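Local coordinates for protein 23S rRNA (guanine(2535)-N(1))-methyltransferase (Streptomyces viridochromogenes, PDB 1O9G) that methylates N1 of guanine-2535 in 23S ribosomal RNA, using S-adenosyl-L-methionine as methyl donor, and so confers resistance to the orthosomycin antibiotic avilamycin, at residues P52-G61 against S76-D84; A30-Q41 against Y64-H73. The protein carries 3 engineered substitutions. All coordinates share one frame; numbering follows the deposited sequence.

Contact 1: P52-G61 against S76-D84; sequences PVTLWDPCCG and SLRQVIASD
Trp-56 and Ser-83 join the two parallel strands through their side chains. The indole NE1 donates to Ser-83 OG at 3.1 Å, the hydroxyl lying near the ring plane at its edge. Trp-56 CG is anti to the backbone N (chi1 -180°), which brings the pyrrole edge to the neighbouring strand. There Trp-56 CD1 packs on Ile-81 CG2 at 3.7 Å, and Pro-58 CB covers one indole face. This middle part is tight. Backbone bonds run from Leu-55 N to Gln-79 O, Ile-81 N to Leu-55 O, Asp-57 N to Ile-81 O and Ser-83 N to Asp-57 O. On the other sheet face, Leu-77 CD2 meets Leu-55 CB at 3.9 Å. Near the C-terminal ends of the strands, Asp-84 OD2 accepts from Gly-61 N on its anti lone pair at 2.8 Å. Asp-57 OD1 accepts from Cys-59 N in an Asx turn and also bonds Thr-174.

At the Pro-52 end the backbone pairing goes on, from Val-53 N to Ser-76 O and Arg-78 N to Val-53 O. The Pro-52 and Arg-78 side chains are exposed and meet loosely, CB to CB at 3.9 Å. A beta bulge shifts the register between Val-53 and Thr-54. Gln-79 NE2 has a weak bond to Thr-54 OG1 at 3.3 Å; its OE1 bonds Ser-167 OG. A water donates to Pro-52 O at 2.6 Å and accepts from Arg-78 NH2.

These strands belong to a beta-alpha-beta unit of the Rossmann-like methyltransferase fold. The glycine-rich turn after the first strand and the acidic residue near the C-terminal end of the second fit the region where class I methyltransferases bind S-adenosyl-L-methionine.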
# COMPACT_ATOMS: atom_id res chain seq x y z
N PRO A 52 17.24 -2.53 3.04
CA PRO A 52 15.91 -2.20 3.58
C PRO A 52 15.21 -1.12 2.75
O PRO A 52 15.84 -0.08 2.47
CB PRO A 52 16.21 -1.68 4.99
CG PRO A 52 17.52 -2.30 5.33
CD PRO A 52 18.29 -2.34 4.05
N VAL A 53 13.92 -1.33 2.42
CA VAL A 53 13.18 -0.42 1.56
C VAL A 53 12.27 0.53 2.35
O VAL A 53 11.62 0.14 3.34
CB VAL A 53 12.34 -1.25 0.55
CG1 VAL A 53 11.14 -0.55 -0.02
CG2 VAL A 53 13.27 -1.85 -0.53
N THR A 54 12.19 1.78 1.89
CA THR A 54 11.19 2.71 2.33
C THR A 54 10.07 2.70 1.30
O THR A 54 10.30 2.94 0.11
CB THR A 54 11.80 4.09 2.47
OG1 THR A 54 12.77 4.05 3.54
CG2 THR A 54 10.73 5.11 2.82
N LEU A 55 8.87 2.37 1.76
CA LEU A 55 7.68 2.25 0.92
C LEU A 55 6.67 3.35 1.24
O LEU A 55 6.35 3.57 2.40
CB LEU A 55 7.04 0.90 1.16
CG LEU A 55 5.66 0.58 0.56
CD1 LEU A 55 5.70 0.58 -0.89
CD2 LEU A 55 5.09 -0.72 1.10
N TRP A 56 6.17 4.02 0.18
CA TRP A 56 5.23 5.12 0.31
C TRP A 56 3.97 4.79 -0.49
O TRP A 56 4.05 4.43 -1.67
CB TRP A 56 5.88 6.37 -0.26
CG TRP A 56 5.11 7.66 -0.24
CD1 TRP A 56 4.02 8.00 0.52
CD2 TRP A 56 5.46 8.83 -0.98
NE1 TRP A 56 3.67 9.30 0.28
CE2 TRP A 56 4.52 9.84 -0.64
CE3 TRP A 56 6.42 9.11 -1.95
CZ2 TRP A 56 4.55 11.10 -1.20
CZ3 TRP A 56 6.45 10.40 -2.52
CH2 TRP A 56 5.52 11.37 -2.14
N ASP A 57 2.81 5.00 0.15
CA ASP A 57 1.53 4.99 -0.51
C ASP A 57 0.94 6.39 -0.38
O ASP A 57 0.46 6.78 0.69
CB ASP A 57 0.60 3.96 0.09
CG ASP A 57 -0.68 3.82 -0.67
OD1 ASP A 57 -1.03 4.73 -1.47
OD2 ASP A 57 -1.38 2.80 -0.54
N PRO A 58 1.05 7.19 -1.45
CA PRO A 58 0.58 8.59 -1.48
C PRO A 58 -0.90 8.77 -1.81
O PRO A 58 -1.37 9.91 -1.91
CB PRO A 58 1.43 9.21 -2.59
CG PRO A 58 1.59 8.11 -3.58
CD PRO A 58 1.73 6.86 -2.72
N CYS A 59 -1.62 7.67 -2.01
CA CYS A 59 -3.07 7.68 -2.13
C CYS A 59 -3.60 6.56 -1.27
O CYS A 59 -4.24 5.63 -1.73
CB CYS A 59 -3.56 7.50 -3.55
SG CYS A 59 -2.76 8.52 -4.77
N CYS A 60 -3.33 6.66 0.03
CA CYS A 60 -3.42 5.49 0.86
C CYS A 60 -4.83 5.00 1.17
O CYS A 60 -4.99 3.86 1.60
CB CYS A 60 -2.65 5.70 2.17
SG CYS A 60 -3.33 6.94 3.28
N GLY A 61 -5.85 5.84 0.99
CA GLY A 61 -7.20 5.46 1.31
C GLY A 61 -7.31 5.01 2.73
O GLY A 61 -6.84 5.69 3.63
N SER A 76 11.61 -6.89 4.79
CA SER A 76 12.17 -6.14 3.66
C SER A 76 12.04 -4.63 3.80
O SER A 76 12.46 -3.90 2.90
CB SER A 76 11.48 -6.56 2.36
OG SER A 76 11.61 -7.95 2.13
N LEU A 77 11.48 -4.15 4.90
CA LEU A 77 11.09 -2.75 5.03
C LEU A 77 11.83 -2.03 6.15
O LEU A 77 11.99 -2.58 7.24
CB LEU A 77 9.60 -2.64 5.26
CG LEU A 77 8.69 -3.02 4.10
CD1 LEU A 77 7.25 -3.19 4.59
CD2 LEU A 77 8.78 -2.03 3.00
N ARG A 78 12.27 -0.81 5.85
CA ARG A 78 12.84 0.14 6.80
C ARG A 78 11.72 0.92 7.49
O ARG A 78 11.78 1.20 8.67
CB ARG A 78 13.77 1.13 6.05
CG ARG A 78 14.33 2.24 6.92
CD ARG A 78 15.27 3.19 6.21
NE ARG A 78 16.53 2.54 5.90
CZ ARG A 78 17.51 2.30 6.79
NH1 ARG A 78 17.38 2.64 8.08
NH2 ARG A 78 18.63 1.71 6.38
N GLN A 79 10.74 1.37 6.70
CA GLN A 79 9.69 2.28 7.17
C GLN A 79 8.64 2.38 6.08
O GLN A 79 8.95 2.13 4.90
CB GLN A 79 10.22 3.67 7.47
CG GLN A 79 10.67 4.38 6.26
CD GLN A 79 11.22 5.76 6.51
OE1 GLN A 79 10.48 6.67 6.90
NE2 GLN A 79 12.53 5.93 6.26
N VAL A 80 7.45 2.76 6.46
CA VAL A 80 6.39 3.07 5.52
C VAL A 80 5.87 4.49 5.77
O VAL A 80 5.90 5.01 6.89
CB VAL A 80 5.24 2.03 5.57
CG1 VAL A 80 5.75 0.66 5.23
CG2 VAL A 80 4.57 1.98 6.91
N ILE A 81 5.39 5.07 4.67
CA ILE A 81 4.83 6.40 4.66
C ILE A 81 3.48 6.35 3.98
O ILE A 81 3.37 5.83 2.89
CB ILE A 81 5.76 7.39 3.92
CG1 ILE A 81 7.16 7.34 4.56
CG2 ILE A 81 5.16 8.77 3.94
CD1 ILE A 81 8.25 8.10 3.83
N ALA A 82 2.48 6.95 4.63
CA ALA A 82 1.14 7.05 4.07
C ALA A 82 0.75 8.51 3.92
O ALA A 82 0.98 9.33 4.80
CB ALA A 82 0.16 6.38 4.93
N SER A 83 0.11 8.81 2.81
CA SER A 83 -0.53 10.10 2.68
C SER A 83 -1.72 10.03 1.73
O SER A 83 -1.82 9.09 0.92
CB SER A 83 0.49 11.18 2.27
OG SER A 83 1.09 10.92 1.02
N ASP A 84 -2.63 10.97 1.88
CA ASP A 84 -3.81 11.10 1.02
C ASP A 84 -4.41 12.49 1.22
O ASP A 84 -4.04 13.19 2.14
CB ASP A 84 -4.84 10.03 1.33
CG ASP A 84 -5.67 9.61 0.12
OD1 ASP A 84 -5.91 10.46 -0.76
OD2 ASP A 84 -6.13 8.47 -0.03
O HOH W 1 17.98 1.23 3.32
O HOH W 2 -0.27 12.09 -0.88

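Contact 2: A30-Q41 against Y64-H73; sequences AFPVRLATEIFQ and YLLTVLGLLH
Thr-37 and His-73 meet through their first torsions. Thr-37 OG1 is anti to the backbone N (chi1 -175°), and the His-73 ring is anti to its carbonyl carbon (chi1 -70°). This brings OG1 to the ring edge, 2.6 Å from His-73 NE2, in a short hydrogen bond that either group could donate. Gln-41, one turn further along the helix of Thr-37, donates from NE2 to the same OG1 at 2.9 Å. Phe-40 covers the imidazole: its CD2 stands over the ring centre, 3.5 Å from His-73 CG. The two ring planes are 50° apart, an oblique pair.

The middle of the interface is apolar. Leu-69 CD2 lies against Phe-40 CB at 3.7 Å and also touches Ala-36. Leu-65 CD1 reaches Ala-36 CB at 3.6 Å, with Phe-31 alongside. Val-33 CG1 touches both Val-68 CG1 and Leu-72 CD2, while its CG2 touches Tyr-64 OH. At the far end, Ala-30 CB lies over one face of the Tyr-64 ring, and Phe-31 O approaches the ring edge, 3.3 Å from Tyr-64 CE2. A water donates to both Phe-31 O and Tyr-64 OH. That hydroxyl also bonds Leu-16 O.

Phe-40 and Leu-65 also pack on Leu-173 of strand 171-175, so both helices lie on one side of the central sheet. Helices 33-45 and 64-72 thus cross through an apolar middle with polar groups at both ends. Two bonds grip the buried Thr-37 hydroxyl, and with Phe-40 over its face the His-73 ring is probably held in its rotation.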
# COMPACT_ATOMS: atom_id res chain seq x y z
N ALA A 30 -10.99 -3.14 -0.07
CA ALA A 30 -9.84 -3.89 0.36
C ALA A 30 -9.01 -4.01 -0.94
O ALA A 30 -9.36 -3.44 -1.99
CB ALA A 30 -10.29 -5.22 0.91
N PHE A 31 -7.92 -4.70 -0.85
CA PHE A 31 -7.13 -5.07 -2.01
C PHE A 31 -6.74 -6.54 -1.80
O PHE A 31 -6.43 -6.93 -0.69
CB PHE A 31 -5.87 -4.21 -2.07
CG PHE A 31 -5.19 -4.25 -3.39
CD1 PHE A 31 -5.55 -3.40 -4.41
CD2 PHE A 31 -4.18 -5.18 -3.62
CE1 PHE A 31 -4.96 -3.49 -5.66
CE2 PHE A 31 -3.56 -5.24 -4.86
CZ PHE A 31 -3.93 -4.40 -5.86
N PRO A 32 -6.72 -7.38 -2.84
CA PRO A 32 -6.34 -8.79 -2.64
C PRO A 32 -4.90 -8.93 -2.16
O PRO A 32 -4.01 -8.38 -2.79
CB PRO A 32 -6.50 -9.43 -4.02
CG PRO A 32 -7.18 -8.46 -4.83
CD PRO A 32 -7.08 -7.10 -4.24
N VAL A 33 -4.69 -9.64 -1.06
CA VAL A 33 -3.36 -9.82 -0.51
C VAL A 33 -2.40 -10.44 -1.52
O VAL A 33 -1.27 -10.00 -1.66
CB VAL A 33 -3.41 -10.67 0.77
CG1 VAL A 33 -2.02 -10.96 1.28
CG2 VAL A 33 -4.25 -9.93 1.85
N ARG A 34 -2.85 -11.45 -2.24
CA ARG A 34 -1.95 -12.11 -3.17
C ARG A 34 -1.43 -11.16 -4.25
O ARG A 34 -0.25 -11.19 -4.62
CB ARG A 34 -2.63 -13.31 -3.81
CG ARG A 34 -1.73 -14.14 -4.67
CD ARG A 34 -2.39 -15.33 -5.28
NE ARG A 34 -1.39 -16.27 -5.79
CZ ARG A 34 -1.69 -17.35 -6.50
NH1 ARG A 34 -2.96 -17.63 -6.79
NH2 ARG A 34 -0.73 -18.15 -6.92
N LEU A 35 -2.30 -10.32 -4.77
CA LEU A 35 -1.92 -9.37 -5.78
C LEU A 35 -1.02 -8.30 -5.16
O LEU A 35 -0.07 -7.83 -5.80
CB LEU A 35 -3.15 -8.75 -6.45
CG LEU A 35 -2.89 -7.77 -7.57
CD1 LEU A 35 -2.00 -8.39 -8.64
CD2 LEU A 35 -4.19 -7.30 -8.18
N ALA A 36 -1.32 -7.89 -3.94
CA ALA A 36 -0.47 -6.89 -3.27
C ALA A 36 0.97 -7.36 -3.17
O ALA A 36 1.91 -6.63 -3.52
CB ALA A 36 -1.00 -6.56 -1.90
N THR A 37 1.15 -8.59 -2.73
CA THR A 37 2.50 -9.11 -2.52
C THR A 37 3.19 -9.37 -3.88
O THR A 37 4.38 -9.16 -4.01
CB THR A 37 2.50 -10.32 -1.60
OG1 THR A 37 3.85 -10.71 -1.35
CG2 THR A 37 1.84 -11.51 -2.21
N GLU A 38 2.43 -9.75 -4.91
CA GLU A 38 2.98 -9.93 -6.25
C GLU A 38 3.53 -8.62 -6.79
O GLU A 38 4.64 -8.56 -7.29
CB GLU A 38 1.91 -10.50 -7.20
CG GLU A 38 2.36 -10.68 -8.64
CD GLU A 38 3.35 -11.81 -8.86
OE1 GLU A 38 3.48 -12.70 -8.00
OE2 GLU A 38 4.00 -11.83 -9.94
N ILE A 39 2.76 -7.55 -6.69
CA ILE A 39 3.17 -6.27 -7.23
C ILE A 39 4.40 -5.78 -6.44
O ILE A 39 5.37 -5.31 -7.04
CB ILE A 39 2.03 -5.21 -7.18
CG1 ILE A 39 0.85 -5.62 -8.07
CG2 ILE A 39 2.57 -3.86 -7.58
CD1 ILE A 39 -0.42 -4.82 -7.85
N PHE A 40 4.34 -5.87 -5.12
CA PHE A 40 5.44 -5.38 -4.28
C PHE A 40 6.74 -6.13 -4.60
O PHE A 40 7.81 -5.52 -4.74
CB PHE A 40 5.09 -5.48 -2.79
CG PHE A 40 6.17 -5.01 -1.88
CD1 PHE A 40 6.49 -3.68 -1.83
CD2 PHE A 40 6.89 -5.90 -1.10
CE1 PHE A 40 7.48 -3.23 -1.00
CE2 PHE A 40 7.88 -5.46 -0.26
CZ PHE A 40 8.18 -4.13 -0.21
N GLN A 41 6.66 -7.44 -4.74
CA GLN A 41 7.84 -8.25 -5.06
C GLN A 41 8.38 -7.95 -6.46
O GLN A 41 9.58 -7.93 -6.65
CB GLN A 41 7.56 -9.73 -4.83
CG GLN A 41 7.35 -10.07 -3.37
CD GLN A 41 7.22 -11.54 -3.13
OE1 GLN A 41 8.17 -12.28 -3.38
NE2 GLN A 41 6.04 -11.98 -2.71
N TYR A 64 -5.37 -0.01 4.24
CA TYR A 64 -5.35 -1.45 4.31
C TYR A 64 -4.19 -1.98 3.49
O TYR A 64 -3.46 -2.89 3.92
CB TYR A 64 -6.69 -2.01 3.80
CG TYR A 64 -6.68 -3.49 3.67
CD1 TYR A 64 -6.89 -4.29 4.78
CD2 TYR A 64 -6.46 -4.10 2.45
CE1 TYR A 64 -6.82 -5.68 4.69
CE2 TYR A 64 -6.42 -5.49 2.33
CZ TYR A 64 -6.61 -6.27 3.44
OH TYR A 64 -6.55 -7.64 3.37
N LEU A 65 -4.03 -1.50 2.26
CA LEU A 65 -3.00 -1.98 1.37
C LEU A 65 -1.60 -1.82 1.96
O LEU A 65 -0.80 -2.76 2.00
CB LEU A 65 -3.11 -1.34 -0.01
CG LEU A 65 -2.04 -1.66 -1.05
CD1 LEU A 65 -1.87 -3.17 -1.27
CD2 LEU A 65 -2.39 -0.96 -2.37
N LEU A 66 -1.29 -0.64 2.43
CA LEU A 66 0.02 -0.37 2.99
C LEU A 66 0.26 -1.19 4.23
O LEU A 66 1.36 -1.64 4.44
CB LEU A 66 0.17 1.14 3.26
CG LEU A 66 1.55 1.58 3.76
CD1 LEU A 66 2.61 1.33 2.70
CD2 LEU A 66 1.52 3.02 4.12
N THR A 67 -0.78 -1.41 5.01
CA THR A 67 -0.62 -2.14 6.26
C THR A 67 -0.40 -3.63 5.98
O THR A 67 0.46 -4.27 6.63
CB THR A 67 -1.83 -1.93 7.17
OG1 THR A 67 -1.94 -0.52 7.51
CG2 THR A 67 -1.65 -2.65 8.48
N VAL A 68 -1.11 -4.20 5.01
CA VAL A 68 -0.88 -5.58 4.53
C VAL A 68 0.59 -5.72 4.15
O VAL A 68 1.26 -6.65 4.58
CB VAL A 68 -1.77 -5.96 3.33
CG1 VAL A 68 -1.24 -7.16 2.56
CG2 VAL A 68 -3.16 -6.18 3.82
N LEU A 69 1.11 -4.78 3.36
CA LEU A 69 2.48 -4.88 2.92
C LEU A 69 3.46 -4.72 4.06
O LEU A 69 4.46 -5.43 4.15
CB LEU A 69 2.76 -3.90 1.83
CG LEU A 69 2.01 -4.20 0.53
CD1 LEU A 69 2.19 -3.01 -0.42
CD2 LEU A 69 2.49 -5.51 -0.11
N GLY A 70 3.16 -3.78 4.96
CA GLY A 70 3.99 -3.52 6.11
C GLY A 70 4.18 -4.75 7.00
O GLY A 70 5.29 -5.05 7.43
N LEU A 71 3.10 -5.49 7.25
CA LEU A 71 3.16 -6.70 8.05
C LEU A 71 3.75 -7.86 7.26
O LEU A 71 4.68 -8.52 7.69
CB LEU A 71 1.79 -7.06 8.64
CG LEU A 71 1.20 -6.05 9.63
CD1 LEU A 71 -0.24 -6.40 9.96
CD2 LEU A 71 2.06 -5.97 10.86
N LEU A 72 3.22 -8.08 6.08
CA LEU A 72 3.62 -9.25 5.30
C LEU A 72 5.10 -9.17 4.91
O LEU A 72 5.80 -10.20 4.96
CB LEU A 72 2.71 -9.41 4.07
CG LEU A 72 2.86 -10.67 3.26
CD1 LEU A 72 2.64 -11.90 4.10
CD2 LEU A 72 1.87 -10.65 2.12
N HIS A 73 5.58 -7.98 4.60
CA HIS A 73 6.93 -7.76 4.11
C HIS A 73 7.82 -6.99 5.09
O HIS A 73 8.78 -6.33 4.69
CB HIS A 73 6.89 -7.09 2.74
CG HIS A 73 6.39 -8.00 1.67
ND1 HIS A 73 7.17 -8.99 1.12
CD2 HIS A 73 5.17 -8.11 1.08
CE1 HIS A 73 6.45 -9.66 0.24
NE2 HIS A 73 5.24 -9.14 0.20
O HOH W 3 -8.11 -8.43 0.98

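The centres of contacts 1 and 2 lie about 11 Å apart, and the two touch. Their segments alternate along the chain: 30-41, 52-61, 64-73, 76-84. Helix 33-45 leads into strand 53-57, and helix 64-72 then crosses to strand 77-84. Contact 1 is within the central sheet, and contact 2 pairs two helices packed on that sheet. Helix 64-72, half of contact 2, packs on both strands of contact 1: Leu-66 CD1 is 3.6 Å from Leu-55 CD2, and Gly-70 CA is 3.6 Å from Leu-77 CD1. Together the contacts tie the first beta-alpha-beta unit of the Rossmann-like methyltransferase core to the helix that precedes it.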